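Local structure of aminotransferase, class I and II (Erwinia tasmaniensis, 5Z0Q) at residues Leu140-Arg145 against Leu153-His158; Glu186-Leu191 against Ala222-Asp227. The protein belongs to the class I and II aminotransferase family and binds pyridoxal-5'-phosphate. All coordinates share one frame; numbering follows the deposited sequence.

Contact 1: Leu140-Arg145 against Leu153-His158; sequences LSAALR and LDLDSH
Ala142 points its methyl group at the face of the His158 imidazole. CB stands 3.6 Å from the ring centroid of His158 and only 3° off the ring normal, a CH-pi contact over the centre of the face. CA of Ala142 lies over the same face, nearer the rim, with NE2 of His158 at 3.6 Å. At the ring edge, ND1 of His158 donates to the backbone O of Asp154 over 3.1 Å. That oxygen lies close to the ring plane, and the N-H...O angle is 147°. This bond would fix the rotation of the ring. Asp154 O also accepts from Ser157 N and from Ser157 OG, at 2.7 Å for OG, so three donors grip one carbonyl in the short turn. The other flat group, the guanidinium of Arg145, has CB of Ala143 on one face, offset toward the rim.

The strand 139-146 pairs with strand 117-122 in the large mixed sheet of this PLP-dependent fold, as backbone bonds of Ala142 to Ser120 and Thr122 record. After strand 151-152 the chain runs on beside strand 139-146 in the opposite direction, then turns at 156-157 to bring His158 over Ala142.

Leucines extend the apolar patch. CD2 of Leu155 reaches CB of Ala142 at 3.9 Å, and CD1 of Leu153 reaches it at 4.1 Å. Leu153, its CG anti to the backbone N (chi1 177°), and Leu144, its CG anti to the carbonyl carbon, cross obliquely, with CD2 of Leu144 3.6 Å from CB of Leu153. Both touch Ala121, and Leu155 packs on Val119 and Phe193.

Contact 2: Glu186-Leu191 against Ala222-Asp227; sequences ELEAQL and ASLSDD
Leu224 pushes its isobutyl group against one side of the helix that carries Leu187, Glu188 and Leu191. Its CG is anti to the carbonyl carbon (chi1 -61°), and from there the two methyls part. CD1 of Leu224 reaches the backbone O of Leu187 at 3.7 Å and CB of Leu187 at 3.9 Å. The other branch, CD2 of Leu224, meets the aliphatic CG of Glu188 at 4.1 Å. There the two side chains slant across each other.

Leu191 is turned differently, with CG anti to the backbone N (chi1 174°), and runs past Leu224 in the opposite direction. CD2 of Leu191 lies 4.0 Å from CD1 of Leu224 and 3.8 Å from OG of Ser225. Ser225 is the N-cap residue of helix 226-229; its OG, between the backbone N and the carbonyl carbon (chi1 65°), bonds weakly to Ala228 N. Asp227 comes near Leu191 too, but its carboxylate forms a salt bridge with Arg231.

Helix 184-197 is the helical link of a beta-alpha-beta unit between the parallel neighbours 166-172 and 200-204. The segment 222-227 leads on to the next parallel strand, 232-236. Such successive connections packed beside a mainly parallel sheet are typical of the large domain of PLP-dependent aminotransferases.

Contact 1 and contact 2 follow one another along the chain, with centres about 17 Å apart. Helix 184-197 joins them. Gln190 lies in segment 186-191 and packs against contact 1: its NE2 is 3.8 Å from CD2 of Leu153, and its CG is 4.3 Å from CD1 of Leu155. Other residues of the same helix make contact 2. Both contacts lie about 20 Å from the centre of the chain. The side chain of Leu144 is about 12 Å from a bound pyridoxal-5'-phosphate and touches His175, next to the pocket residue Asn176. The strands linked by this helix end at Cys172 and Asp204, both pocket residues.

Contact 1: Leu140-Arg145 against Leu153-His158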
loop_
_atom_site.group_PDB
_atom_site.type_symbol
_atom_site.label_atom_id
_atom_site.label_comp_id
_atom_site.label_asym_id
_atom_site.label_seq_id
_atom_site.Cartn_x
_atom_site.Cartn_y
_atom_site.Cartn_z
ATOM N N LEU A 140 2.747 -23.798 -14.555
ATOM C CA LEU A 140 3.703 -24.672 -15.221
ATOM C C LEU A 140 5.113 -24.171 -14.938
ATOM O O LEU A 140 5.416 -22.997 -15.173
ATOM C CB LEU A 140 3.449 -24.717 -16.729
ATOM C CG LEU A 140 4.426 -25.562 -17.553
ATOM C CD1 LEU A 140 4.355 -27.021 -17.138
ATOM C CD2 LEU A 140 4.152 -25.413 -19.041
ATOM N N SER A 141 5.966 -25.060 -14.441
ATOM C CA SER A 141 7.317 -24.708 -14.024
ATOM C C SER A 141 8.334 -25.392 -14.926
ATOM O O SER A 141 8.233 -26.596 -15.183
ATOM C CB SER A 141 7.556 -25.105 -12.565
ATOM O OG SER A 141 6.549 -24.573 -11.723
ATOM N N ALA A 142 9.310 -24.623 -15.400
ATOM C CA ALA A 142 10.415 -25.135 -16.199
ATOM C C ALA A 142 11.688 -25.051 -15.369
ATOM O O ALA A 142 12.076 -23.962 -14.933
ATOM C CB ALA A 142 10.565 -24.351 -17.503
ATOM N N ALA A 143 12.331 -26.194 -15.154
ATOM C CA ALA A 143 13.480 -26.249 -14.263
ATOM C C ALA A 143 14.679 -25.528 -14.864
ATOM O O ALA A 143 14.987 -25.680 -16.050
ATOM C CB ALA A 143 13.845 -27.700 -13.956
ATOM N N LEU A 144 15.352 -24.733 -14.036
ATOM C CA LEU A 144 16.614 -24.131 -14.440
ATOM C C LEU A 144 17.715 -25.181 -14.435
ATOM O O LEU A 144 17.803 -26.006 -13.521
ATOM C CB LEU A 144 16.985 -22.981 -13.504
ATOM C CG LEU A 144 16.102 -21.735 -13.548
ATOM C CD1 LEU A 144 16.637 -20.673 -12.603
ATOM C CD2 LEU A 144 16.018 -21.198 -14.966
ATOM N N ARG A 145 18.556 -25.152 -15.462
ATOM C CA ARG A 145 19.651 -26.100 -15.596
ATOM C C ARG A 145 20.982 -25.364 -15.557
ATOM O O ARG A 145 21.102 -24.245 -16.065
ATOM C CB ARG A 145 19.529 -26.912 -16.889
ATOM C CG ARG A 145 18.313 -27.822 -16.912
ATOM C CD ARG A 145 18.200 -28.596 -15.607
ATOM N NE ARG A 145 16.956 -29.352 -15.512
ATOM C CZ ARG A 145 16.560 -29.999 -14.421
ATOM N NH1 ARG A 145 17.311 -29.978 -13.327
ATOM N NH2 ARG A 145 15.412 -30.664 -14.420
ATOM N N LEU A 153 17.803 -20.794 -18.501
ATOM C CA LEU A 153 16.419 -21.204 -18.696
ATOM C C LEU A 153 16.222 -21.652 -20.137
ATOM O O LEU A 153 16.587 -20.931 -21.072
ATOM C CB LEU A 153 15.458 -20.062 -18.359
ATOM C CG LEU A 153 13.971 -20.339 -18.592
ATOM C CD1 LEU A 153 13.508 -21.534 -17.773
ATOM C CD2 LEU A 153 13.144 -19.107 -18.264
ATOM N N ASP A 154 15.642 -22.837 -20.312
ATOM C CA ASP A 154 15.404 -23.427 -21.628
ATOM C C ASP A 154 13.910 -23.716 -21.749
ATOM O O ASP A 154 13.472 -24.862 -21.633
ATOM C CB ASP A 154 16.252 -24.699 -21.813
ATOM C CG ASP A 154 16.303 -25.164 -23.254
ATOM O OD1 ASP A 154 15.762 -24.457 -24.130
ATOM O OD2 ASP A 154 16.888 -26.238 -23.510
ATOM N N LEU A 155 13.126 -22.659 -21.980
ATOM C CA LEU A 155 11.682 -22.823 -22.122
ATOM C C LEU A 155 11.324 -23.646 -23.354
ATOM O O LEU A 155 10.277 -24.302 -23.376
ATOM C CB LEU A 155 11.001 -21.456 -22.186
ATOM C CG LEU A 155 10.956 -20.633 -20.897
ATOM C CD1 LEU A 155 10.555 -19.195 -21.193
ATOM C CD2 LEU A 155 9.997 -21.261 -19.893
ATOM N N ASP A 156 12.177 -23.626 -24.381
ATOM C CA ASP A 156 11.877 -24.358 -25.606
ATOM C C ASP A 156 11.927 -25.864 -25.389
ATOM O O ASP A 156 11.263 -26.615 -26.112
ATOM C CB ASP A 156 12.849 -23.945 -26.710
ATOM C CG ASP A 156 13.032 -22.441 -26.791
ATOM O OD1 ASP A 156 13.699 -21.877 -25.896
ATOM O OD2 ASP A 156 12.509 -21.823 -27.743
ATOM N N SER A 157 12.698 -26.326 -24.406
ATOM C CA SER A 157 12.763 -27.745 -24.082
ATOM C C SER A 157 11.574 -28.216 -23.251
ATOM O O SER A 157 11.564 -29.369 -22.808
ATOM C CB SER A 157 14.068 -28.060 -23.345
ATOM O OG SER A 157 14.090 -27.461 -22.061
ATOM N N HIS A 158 10.580 -27.353 -23.028
ATOM C CA HIS A 158 9.365 -27.719 -22.311
ATOM C C HIS A 158 8.122 -27.556 -23.179
ATOM O O HIS A 158 7.020 -27.372 -22.653
ATOM C CB HIS A 158 9.227 -26.900 -21.027
ATOM C CG HIS A 158 10.260 -27.220 -19.991
ATOM N ND1 HIS A 158 11.588 -26.878 -20.132
ATOM C CD2 HIS A 158 10.160 -27.856 -18.800
ATOM C CE1 HIS A 158 12.260 -27.287 -19.072
ATOM N NE2 HIS A 158 11.417 -27.884 -18.248
#

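Contact 2: Glu186-Leu191 against Ala222-Asp227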
loop_
_atom_site.group_PDB
_atom_site.type_symbol
_atom_site.label_atom_id
_atom_site.label_comp_id
_atom_site.label_asym_id
_atom_site.label_seq_id
_atom_site.Cartn_x
_atom_site.Cartn_y
_atom_site.Cartn_z
ATOM N N GLU A 186 19.594 -14.975 -25.023
ATOM C CA GLU A 186 18.684 -15.746 -24.186
ATOM C C GLU A 186 17.337 -15.050 -24.043
ATOM O O GLU A 186 16.295 -15.713 -23.987
ATOM C CB GLU A 186 19.312 -15.990 -22.814
ATOM C CG GLU A 186 20.776 -16.400 -22.876
ATOM C CD GLU A 186 21.341 -16.763 -21.517
ATOM O OE1 GLU A 186 21.476 -17.971 -21.234
ATOM O OE2 GLU A 186 21.646 -15.839 -20.732
ATOM N N LEU A 187 17.337 -13.716 -23.984
ATOM C CA LEU A 187 16.076 -12.983 -23.916
ATOM C C LEU A 187 15.302 -13.096 -25.222
ATOM O O LEU A 187 14.073 -13.235 -25.212
ATOM C CB LEU A 187 16.337 -11.517 -23.572
ATOM C CG LEU A 187 16.789 -11.232 -22.138
ATOM C CD1 LEU A 187 17.139 -9.764 -21.965
ATOM C CD2 LEU A 187 15.711 -11.647 -21.147
ATOM N N GLU A 188 16.001 -13.038 -26.358
ATOM C CA GLU A 188 15.329 -13.192 -27.643
ATOM C C GLU A 188 14.789 -14.604 -27.825
ATOM O O GLU A 188 13.831 -14.808 -28.578
ATOM C CB GLU A 188 16.278 -12.826 -28.782
ATOM C CG GLU A 188 16.667 -11.354 -28.806
ATOM C CD GLU A 188 17.545 -10.996 -29.989
ATOM O OE1 GLU A 188 17.990 -11.920 -30.704
ATOM O OE2 GLU A 188 17.788 -9.789 -30.205
ATOM N N ALA A 189 15.386 -15.587 -27.147
ATOM C CA ALA A 189 14.822 -16.932 -27.157
ATOM C C ALA A 189 13.541 -16.993 -26.335
ATOM O O ALA A 189 12.558 -17.619 -26.750
ATOM C CB ALA A 189 15.846 -17.938 -26.634
ATOM N N GLN A 190 13.535 -16.349 -25.166
ATOM C CA GLN A 190 12.319 -16.279 -24.364
ATOM C C GLN A 190 11.232 -15.480 -25.071
ATOM O O GLN A 190 10.042 -15.761 -24.892
ATOM C CB GLN A 190 12.629 -15.669 -22.997
ATOM C CG GLN A 190 13.677 -16.434 -22.208
ATOM C CD GLN A 190 14.164 -15.673 -20.990
ATOM O OE1 GLN A 190 13.808 -14.513 -20.787
ATOM N NE2 GLN A 190 14.982 -16.326 -20.173
ATOM N N LEU A 191 11.620 -14.485 -25.873
ATOM C CA LEU A 191 10.636 -13.734 -26.644
ATOM C C LEU A 191 10.021 -14.596 -27.740
ATOM O O LEU A 191 8.804 -14.560 -27.954
ATOM C CB LEU A 191 11.278 -12.484 -27.244
ATOM C CG LEU A 191 10.394 -11.673 -28.191
ATOM C CD1 LEU A 191 9.121 -11.228 -27.487
ATOM C CD2 LEU A 191 11.151 -10.475 -28.747
ATOM N N ALA A 222 11.015 -5.651 -22.756
ATOM C CA ALA A 222 10.217 -4.865 -23.688
ATOM C C ALA A 222 11.056 -3.996 -24.615
ATOM O O ALA A 222 10.486 -3.328 -25.485
ATOM C CB ALA A 222 9.225 -3.996 -22.915
ATOM N N SER A 223 12.379 -3.980 -24.458
ATOM C CA SER A 223 13.249 -3.207 -25.334
ATOM C C SER A 223 13.792 -4.019 -26.502
ATOM O O SER A 223 14.461 -3.449 -27.372
ATOM C CB SER A 223 14.419 -2.620 -24.534
ATOM O OG SER A 223 15.208 -3.643 -23.951
ATOM N N LEU A 224 13.529 -5.328 -26.540
ATOM C CA LEU A 224 14.000 -6.152 -27.649
ATOM C C LEU A 224 13.362 -5.715 -28.961
ATOM O O LEU A 224 14.053 -5.509 -29.965
ATOM C CB LEU A 224 13.696 -7.624 -27.371
ATOM C CG LEU A 224 14.355 -8.229 -26.131
ATOM C CD1 LEU A 224 13.850 -9.643 -25.893
ATOM C CD2 LEU A 224 15.867 -8.211 -26.275
ATOM N N SER A 225 12.040 -5.570 -28.969
ATOM C CA SER A 225 11.309 -5.119 -30.143
ATOM C C SER A 225 10.030 -4.441 -29.675
ATOM O O SER A 225 9.722 -4.404 -28.481
ATOM C CB SER A 225 11.009 -6.284 -31.090
ATOM O OG SER A 225 10.129 -7.218 -30.487
ATOM N N ASP A 226 9.278 -3.897 -30.632
ATOM C CA ASP A 226 7.989 -3.305 -30.311
ATOM C C ASP A 226 6.920 -4.356 -30.048
ATOM O O ASP A 226 5.926 -4.057 -29.377
ATOM C CB ASP A 226 7.544 -2.372 -31.438
ATOM C CG ASP A 226 8.483 -1.197 -31.619
ATOM O OD1 ASP A 226 8.908 -0.612 -30.600
ATOM O OD2 ASP A 226 8.802 -0.864 -32.779
ATOM N N ASP A 227 7.102 -5.575 -30.561
ATOM C CA ASP A 227 6.172 -6.654 -30.247
ATOM C C ASP A 227 6.291 -7.068 -28.786
ATOM O O ASP A 227 5.278 -7.322 -28.122
ATOM C CB ASP A 227 6.421 -7.849 -31.165
ATOM C CG ASP A 227 5.457 -8.991 -30.908
ATOM O OD1 ASP A 227 4.300 -8.907 -31.372
ATOM O OD2 ASP A 227 5.855 -9.970 -30.239
#